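PDB 3M9V: FAD-dependent oxidoreductase from Actinomadura kijaniata, which probably carries out a flavin-dependent oxidation of a dTDP-linked sugar in the biosynthesis of D-kijanose, using an acyl-CoA dehydrogenase fold. Local coordinates for residues Tyr82-Ala85 with Val86-Ala90; Arg124-Ala127 with Glu128-Arg132; Cys232-Ala236 with Asp237-Met241; His371-Ala374 with Arg375-Arg378. One frame throughout, in Å; residues are numbered along the deposited sequence.

Contact 1 (Tyr82-Ala85 with Val86-Ala90); sequences YDVA and VALLA
Leu-88 lies against Val-84 one turn back along helix 81-94, buried here, part of the N-terminal helical domain of the acyl-CoA dehydrogenase fold. Followed outward, the leucine CB sits 3.7 Å from Val-84 O. Its CG, placed beside the backbone N by a chi1 of -61°, is drawn in to 3.2 Å from that same oxygen. CD1 then runs on to meet Val-84 CG1 at 3.9 Å, the two side chains lying next to each other and pointing the same way. Branched aliphatic residues suit this face, which helix 96-118 covers through Leu-106 and His-103. With an alanine here, Val-84 CG1 would probably lose its contact with the leucine CD1 and a gap would open toward His-103. Beneath the side chains, Leu-88 N gives Val-84 O a nearly straight hydrogen bond (168°), one of four i to i+4 bonds between 82-85 and 86-90. On another face, Tyr-82 combines an apolar ring with a hydroxyl that is hydrogen-bonded to Leu-16 N, while both carboxylate oxygens of Asp-83 are taken by Val-20 N and Thr-21 OG1. Val-86 CG2 reaches the tyrosine ring at an oblique angle, 3.8 Å from its CE2 atom.

Contact 2 (Arg124-Ala127 with Glu128-Arg132); sequences RTLA and ERILR
Helix 121-136, in the N-terminal helical domain of the acyl-CoA dehydrogenase fold, is amphipathic here: its apolar residues face the protein, and its charged ones lie toward the surface. Leu-126 and Ile-130, one turn apart, run alongside each other and meet through their CD1 atoms at 3.9 Å. The isoleucine CG1 stands beside its backbone N (chi1 -61°), which carries CD1 back over the preceding turn, within 3.9 Å of Leu-126 O. Four i to i+4 hydrogen bonds join 124-127 to 128-132, and that from Ile-130 N to Leu-126 O, 3.0 Å long, is nearly straight at 171°. Ala-127 is small enough to let helix 96-118 come close: Ala-127 packs on Glu-115, a residue seen to bind dTDP, and Leu-131 fills the same interface against Leu-112 and Trp-116. Leu-131 CG lies 3.2 Å from Ala-127 O, close over the carbonyl that accepts the leucine's own N-H. At the surface, the Thr-125 hydroxyl is satisfied by Glu-121 O, a common choice for a threonine within a helix, which leaves the methyl to face along the helix. That CG2 lies obliquely to the guanidinium of Arg-129, 4.0 Å from its NH2 atom.

Contact 3 (Cys232-Ala236 with Asp237-Met241); sequences CPIPA and DHVLM
Pro-235 lays its CG over one face of the His-238 ring, a CH-pi contact in which the carbon is 3.9 Å from the ring centroid and 24° off the normal, displaced toward the rim. The imidazole is brought there by its CG standing beside the backbone N (chi1 -75°); ND1 is the ring atom nearest the proline CG, at 3.6 Å. A proline, rigid and rich in CH groups, suits a position where the chain must leave a strand and face a ring. On the inner side, Ile-234 CG2 touches both His-238 CB, at 3.7 Å, and Val-239 CG2, at 3.8 Å, the isoleucine and valine crossing at about a right angle. Two backbone bonds position these groups: His-238 N to Pro-235 O, 2.9 Å, with the donor well above the carbonyl plane, and a weak one of 3.4 Å from Val-239 N to Ala-236 O. Further out, Ile-234 and Val-239 each touch side chains of strands 163-172 and 196-202, while His-238 meets Arg-129 of helix 121-136. The bond from His-238 N closes a type I beta turn, Pro-235 to His-238, linking strands 225-234 and 239-241 of the middle beta domain of the acyl-CoA dehydrogenase fold.

Contact 4 (His371-Ala374 with Arg375-Arg378); sequences HPLA and RLLR
Leu-376 curls back over the carbonyl of Pro-372 in the first turn of the short helix 372-379, whose start is closed by His-371 as N-cap. The imidazole ND1 accepts from Leu-373 N at 3.0 Å, the donor lying close to the ring plane and the bond nearly straight at 166°. This supplies an acceptor to an N-H that has no earlier helical carbonyl to use, and it implies an unprotonated ND1. Pro-372, having no N-H to satisfy, suits the first position after the cap, and Ala-374 N is taken up by His-371 O. The carbonyls are answered in turn: Pro-372 O by Leu-376 N at 3.0 Å, in the carbonyl plane, Leu-373 O by Leu-377 N at 2.8 Å, and Ala-374 O only weakly by Arg-378 N at 3.4 Å. Leu-376 CG, beside its backbone N (chi1 -64°), comes within 3.2 Å of Pro-372 O, while its side chain packs on Ala-273 and Ala-274 of helix 264-283. Leu-376 CD1 also lies 4.3 Å from Leu-373 CD2, a loose contact. A glycine in its place would probably leave a gap against the two alanines and strip Leu-373 of this apolar neighbour. Long, charged Arg-378 joins separate parts of the fold: NH1 forms a salt bridge with Asp-46 and NH2 a hydrogen bond to Leu-217 O, while its backbone O accepts from Tyr-367 OH of the second subunit. The aliphatic stem of Arg-378 also covers the weakly held carbonyl, Arg-378 CG 3.5 Å from Ala-374 O.

In the fold
The four contacts follow one another along the chain. Contacts 1 and 2 belong to the N-terminal helical domain, on helices 81-94 and 121-136, with centres about 24 Å apart; helix 96-118 packs against both. Contact 3 lies in the beta sheet that follows, and contact 4 on helix 372-379 of the C-terminal helical domain, about 42 Å from contact 3 between centres. Only contacts 2 and 3 touch: Leu-126 CD2 packs on the turn near Asp-237 and on Leu-240, joining helical and beta domains close to the dTDP pocket. Contact 4, on the opposite side of the chain's centre, instead meets a second subunit, so contact 2 is the one nearest the nucleotide and contact 4 lies at a subunit interface.

Contact 1 (Tyr82-Ala85 with Val86-Ala90)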
# COMPACT_ATOMS: atom_id res chain seq x y z
N TYR A 82 3.59 2.91 -29.57
CA TYR A 82 4.12 1.77 -28.85
C TYR A 82 5.59 1.67 -29.21
O TYR A 82 6.40 1.50 -28.32
CB TYR A 82 3.39 0.50 -29.26
CG TYR A 82 3.78 -0.74 -28.50
CD1 TYR A 82 3.00 -1.16 -27.42
CD2 TYR A 82 4.89 -1.49 -28.87
CE1 TYR A 82 3.31 -2.30 -26.69
CE2 TYR A 82 5.21 -2.64 -28.14
CZ TYR A 82 4.40 -3.03 -27.07
OH TYR A 82 4.61 -4.16 -26.33
N ASP A 83 5.98 1.76 -30.48
CA ASP A 83 7.40 1.62 -30.75
C ASP A 83 8.23 2.80 -30.27
O ASP A 83 9.40 2.58 -29.93
CB ASP A 83 7.71 1.41 -32.24
CG ASP A 83 7.29 0.03 -32.69
OD1 ASP A 83 6.95 -0.79 -31.81
OD2 ASP A 83 7.31 -0.25 -33.90
N VAL A 84 7.66 4.00 -30.29
CA VAL A 84 8.38 5.13 -29.75
C VAL A 84 8.62 4.88 -28.26
O VAL A 84 9.70 5.16 -27.74
CB VAL A 84 7.58 6.45 -29.92
CG1 VAL A 84 8.29 7.60 -29.17
CG2 VAL A 84 7.44 6.82 -31.40
N ALA A 85 7.63 4.35 -27.55
CA ALA A 85 7.84 4.11 -26.11
C ALA A 85 8.91 3.03 -25.90
O ALA A 85 9.69 3.08 -24.95
CB ALA A 85 6.52 3.73 -25.42
N VAL A 86 8.98 2.04 -26.80
CA VAL A 86 9.99 0.97 -26.62
C VAL A 86 11.38 1.56 -26.79
O VAL A 86 12.31 1.26 -26.04
CB VAL A 86 9.80 -0.17 -27.62
CG1 VAL A 86 10.99 -1.17 -27.55
CG2 VAL A 86 8.49 -0.92 -27.29
N ALA A 87 11.55 2.47 -27.74
CA ALA A 87 12.83 3.17 -27.87
C ALA A 87 13.18 4.10 -26.71
O ALA A 87 14.33 4.13 -26.23
CB ALA A 87 12.82 3.90 -29.21
N LEU A 88 12.20 4.87 -26.22
CA LEU A 88 12.43 5.71 -25.03
C LEU A 88 12.83 4.91 -23.80
O LEU A 88 13.64 5.32 -22.98
CB LEU A 88 11.19 6.57 -24.71
CG LEU A 88 10.83 7.53 -25.84
CD1 LEU A 88 9.57 8.36 -25.52
CD2 LEU A 88 12.00 8.48 -26.05
N LEU A 89 12.17 3.76 -23.61
CA LEU A 89 12.52 2.87 -22.51
C LEU A 89 14.01 2.48 -22.60
O LEU A 89 14.77 2.59 -21.62
CB LEU A 89 11.57 1.66 -22.61
CG LEU A 89 11.51 0.69 -21.43
CD1 LEU A 89 10.36 -0.34 -21.65
CD2 LEU A 89 12.84 -0.09 -21.30
N ALA A 90 14.46 2.03 -23.77
CA ALA A 90 15.88 1.66 -23.91
C ALA A 90 16.80 2.86 -23.61
O ALA A 90 17.81 2.72 -22.90
CB ALA A 90 16.18 1.09 -25.34

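Contact 2 (Arg124-Ala127 with Glu128-Arg132)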
# COMPACT_ATOMS: atom_id res chain seq x y z
N ARG A 124 -0.05 22.19 -43.60
CA ARG A 124 0.70 21.18 -44.34
C ARG A 124 2.06 21.65 -44.84
O ARG A 124 3.03 20.91 -44.76
CB ARG A 124 -0.09 20.65 -45.54
CG ARG A 124 -1.30 19.80 -45.20
CD ARG A 124 -1.76 19.05 -46.45
NE ARG A 124 -1.99 19.98 -47.56
CZ ARG A 124 -3.13 20.62 -47.78
NH1 ARG A 124 -3.26 21.45 -48.81
NH2 ARG A 124 -4.17 20.44 -46.97
N THR A 125 2.10 22.87 -45.38
CA THR A 125 3.31 23.46 -45.95
C THR A 125 4.33 23.66 -44.83
O THR A 125 5.51 23.31 -44.97
CB THR A 125 3.03 24.89 -46.49
OG1 THR A 125 1.94 24.86 -47.41
CG2 THR A 125 4.24 25.45 -47.20
N LEU A 126 3.86 24.24 -43.73
CA LEU A 126 4.73 24.53 -42.60
C LEU A 126 5.22 23.24 -41.95
O LEU A 126 6.42 23.07 -41.74
CB LEU A 126 3.97 25.43 -41.61
CG LEU A 126 4.67 25.57 -40.26
CD1 LEU A 126 5.98 26.33 -40.46
CD2 LEU A 126 3.77 26.34 -39.29
N ALA A 127 4.30 22.33 -41.64
CA ALA A 127 4.63 21.00 -41.13
C ALA A 127 5.67 20.31 -42.01
O ALA A 127 6.66 19.75 -41.49
CB ALA A 127 3.38 20.13 -41.07
N GLU A 128 5.44 20.35 -43.32
CA GLU A 128 6.37 19.71 -44.27
C GLU A 128 7.78 20.29 -44.21
O GLU A 128 8.80 19.57 -44.20
CB GLU A 128 5.86 19.77 -45.73
CG GLU A 128 6.82 19.08 -46.67
CD GLU A 128 6.37 18.94 -48.11
OE1 GLU A 128 7.27 18.84 -48.97
OE2 GLU A 128 5.16 18.86 -48.42
N ARG A 129 7.86 21.61 -44.12
CA ARG A 129 9.18 22.23 -44.02
C ARG A 129 9.89 21.77 -42.75
O ARG A 129 11.05 21.35 -42.78
CB ARG A 129 9.14 23.76 -44.09
CG ARG A 129 10.51 24.28 -44.53
CD ARG A 129 10.49 25.46 -45.50
NE ARG A 129 9.87 26.66 -44.93
CZ ARG A 129 8.67 27.13 -45.27
NH1 ARG A 129 8.21 28.22 -44.67
NH2 ARG A 129 7.95 26.53 -46.21
N ILE A 130 9.19 21.83 -41.62
CA ILE A 130 9.84 21.40 -40.38
C ILE A 130 10.30 19.93 -40.38
O ILE A 130 11.39 19.59 -39.91
CB ILE A 130 8.94 21.71 -39.18
CG1 ILE A 130 8.72 23.22 -39.14
CG2 ILE A 130 9.60 21.20 -37.91
CD1 ILE A 130 7.70 23.69 -38.12
N LEU A 131 9.42 19.06 -40.86
CA LEU A 131 9.65 17.62 -40.92
C LEU A 131 10.88 17.27 -41.77
O LEU A 131 11.72 16.48 -41.32
CB LEU A 131 8.40 16.86 -41.40
CG LEU A 131 7.16 16.77 -40.48
CD1 LEU A 131 5.92 16.40 -41.30
CD2 LEU A 131 7.34 15.72 -39.37
N ARG A 132 11.03 17.85 -42.97
CA ARG A 132 12.30 17.60 -43.67
C ARG A 132 13.46 18.23 -42.92
O ARG A 132 14.55 17.68 -42.88
CB ARG A 132 12.33 18.09 -45.12
CG ARG A 132 11.02 18.63 -45.64
CD ARG A 132 11.18 18.97 -47.11
NE ARG A 132 11.44 17.75 -47.88
CZ ARG A 132 10.55 17.23 -48.72
NH1 ARG A 132 10.84 16.11 -49.36
NH2 ARG A 132 9.38 17.84 -48.89

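Contact 3 (Cys232-Ala236 with Asp237-Met241)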
# COMPACT_ATOMS: atom_id res chain seq x y z
N CYS A 232 8.06 39.16 -30.21
CA CYS A 232 8.76 38.43 -31.27
C CYS A 232 7.89 38.51 -32.51
O CYS A 232 6.73 38.10 -32.48
CB CYS A 232 8.94 36.94 -30.94
SG CYS A 232 9.95 36.72 -29.45
N PRO A 233 8.47 39.00 -33.61
CA PRO A 233 7.69 39.08 -34.84
C PRO A 233 7.49 37.69 -35.42
O PRO A 233 8.47 36.99 -35.69
CB PRO A 233 8.60 39.91 -35.75
CG PRO A 233 9.99 39.64 -35.21
CD PRO A 233 9.74 39.73 -33.73
N ILE A 234 6.24 37.29 -35.61
CA ILE A 234 5.97 36.02 -36.27
C ILE A 234 5.11 36.28 -37.50
O ILE A 234 4.03 36.86 -37.39
CB ILE A 234 5.11 35.07 -35.38
CG1 ILE A 234 5.46 35.17 -33.88
CG2 ILE A 234 5.11 33.66 -35.99
CD1 ILE A 234 6.75 34.53 -33.52
N PRO A 235 5.58 35.80 -38.66
CA PRO A 235 4.82 35.91 -39.90
C PRO A 235 3.57 35.02 -39.90
O PRO A 235 3.53 33.99 -39.22
CB PRO A 235 5.82 35.50 -40.97
CG PRO A 235 6.83 34.65 -40.28
CD PRO A 235 6.87 35.12 -38.85
N ALA A 236 2.53 35.42 -40.63
CA ALA A 236 1.23 34.75 -40.59
C ALA A 236 1.30 33.26 -40.95
O ALA A 236 0.53 32.44 -40.45
CB ALA A 236 0.24 35.47 -41.52
N ASP A 237 2.23 32.89 -41.82
CA ASP A 237 2.28 31.50 -42.23
C ASP A 237 3.15 30.66 -41.30
O ASP A 237 3.58 29.56 -41.64
CB ASP A 237 2.81 31.42 -43.67
CG ASP A 237 4.24 31.90 -43.79
OD1 ASP A 237 4.85 32.37 -42.80
OD2 ASP A 237 4.77 31.80 -44.92
N HIS A 238 3.47 31.22 -40.14
CA HIS A 238 4.17 30.47 -39.10
C HIS A 238 3.29 30.31 -37.87
O HIS A 238 3.78 30.07 -36.75
CB HIS A 238 5.47 31.16 -38.73
CG HIS A 238 6.53 30.97 -39.76
ND1 HIS A 238 7.85 31.28 -39.54
CD2 HIS A 238 6.45 30.48 -41.02
CE1 HIS A 238 8.54 30.99 -40.62
NE2 HIS A 238 7.72 30.50 -41.53
N VAL A 239 1.99 30.45 -38.10
CA VAL A 239 0.99 30.38 -37.04
C VAL A 239 -0.09 29.37 -37.41
O VAL A 239 -0.76 29.56 -38.44
CB VAL A 239 0.37 31.76 -36.82
CG1 VAL A 239 -0.71 31.66 -35.77
CG2 VAL A 239 1.47 32.72 -36.37
N LEU A 240 -0.25 28.31 -36.62
CA LEU A 240 -1.42 27.44 -36.74
C LEU A 240 -2.53 27.91 -35.81
O LEU A 240 -2.47 27.69 -34.60
CB LEU A 240 -1.03 25.99 -36.44
CG LEU A 240 0.26 25.37 -36.98
CD1 LEU A 240 0.83 24.43 -35.93
CD2 LEU A 240 0.11 24.60 -38.29
N MET A 241 -3.56 28.57 -36.33
CA MET A 241 -4.70 28.98 -35.53
C MET A 241 -5.54 27.79 -35.06
O MET A 241 -5.98 26.99 -35.87
CB MET A 241 -5.61 29.88 -36.36
CG MET A 241 -4.95 31.17 -36.80
SD MET A 241 -4.82 32.34 -35.43
CE MET A 241 -6.49 32.22 -34.81

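Contact 4 (His371-Ala374 with Arg375-Arg378)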
# COMPACT_ATOMS: atom_id res chain seq x y z
N HIS A 371 25.72 7.00 -6.39
CA HIS A 371 25.25 5.69 -6.80
C HIS A 371 24.11 5.91 -7.80
O HIS A 371 23.28 6.79 -7.58
CB HIS A 371 24.72 4.92 -5.58
CG HIS A 371 24.52 3.46 -5.85
ND1 HIS A 371 23.39 2.97 -6.48
CD2 HIS A 371 25.32 2.40 -5.58
CE1 HIS A 371 23.50 1.65 -6.57
NE2 HIS A 371 24.66 1.29 -6.04
N PRO A 372 24.04 5.09 -8.86
CA PRO A 372 22.96 5.18 -9.84
C PRO A 372 21.55 5.14 -9.25
O PRO A 372 20.66 5.84 -9.75
CB PRO A 372 23.15 3.92 -10.70
CG PRO A 372 24.60 3.60 -10.56
CD PRO A 372 24.91 3.93 -9.13
N LEU A 373 21.31 4.37 -8.20
CA LEU A 373 19.95 4.26 -7.67
C LEU A 373 19.48 5.61 -7.09
O LEU A 373 18.28 5.88 -7.06
CB LEU A 373 19.81 3.19 -6.59
CG LEU A 373 19.76 1.74 -7.13
CD1 LEU A 373 19.67 0.77 -5.95
CD2 LEU A 373 18.54 1.54 -8.03
N ALA A 374 20.44 6.41 -6.61
CA ALA A 374 20.15 7.65 -5.92
C ALA A 374 19.67 8.62 -6.99
O ALA A 374 18.77 9.42 -6.76
CB ALA A 374 21.41 8.18 -5.26
N ARG A 375 20.27 8.53 -8.18
CA ARG A 375 19.75 9.33 -9.28
C ARG A 375 18.39 8.84 -9.82
O ARG A 375 17.53 9.65 -10.18
CB ARG A 375 20.79 9.41 -10.42
CG ARG A 375 20.28 10.22 -11.62
CD ARG A 375 21.33 10.46 -12.71
NE ARG A 375 21.75 9.26 -13.43
CZ ARG A 375 22.87 8.57 -13.19
NH1 ARG A 375 23.14 7.50 -13.91
NH2 ARG A 375 23.71 8.89 -12.21
N LEU A 376 18.20 7.53 -9.92
CA LEU A 376 16.95 6.95 -10.42
C LEU A 376 15.82 7.31 -9.45
O LEU A 376 14.71 7.62 -9.90
CB LEU A 376 17.08 5.44 -10.47
CG LEU A 376 18.15 4.97 -11.48
CD1 LEU A 376 17.98 3.49 -11.80
CD2 LEU A 376 18.06 5.78 -12.77
N LEU A 377 16.12 7.33 -8.15
CA LEU A 377 15.07 7.75 -7.23
C LEU A 377 14.59 9.20 -7.47
O LEU A 377 13.40 9.53 -7.32
CB LEU A 377 15.53 7.58 -5.78
CG LEU A 377 14.48 8.01 -4.73
CD1 LEU A 377 13.38 6.94 -4.60
CD2 LEU A 377 15.10 8.17 -3.34
N ARG A 378 15.54 10.08 -7.76
CA ARG A 378 15.14 11.43 -8.16
C ARG A 378 14.47 11.50 -9.52
O ARG A 378 13.47 12.23 -9.65
CB ARG A 378 16.36 12.36 -8.12
CG ARG A 378 16.95 12.38 -6.70
CD ARG A 378 18.12 13.39 -6.56
NE ARG A 378 19.38 12.81 -7.02
CZ ARG A 378 19.94 13.08 -8.20
NH1 ARG A 378 21.09 12.54 -8.56
NH2 ARG A 378 19.40 13.94 -9.06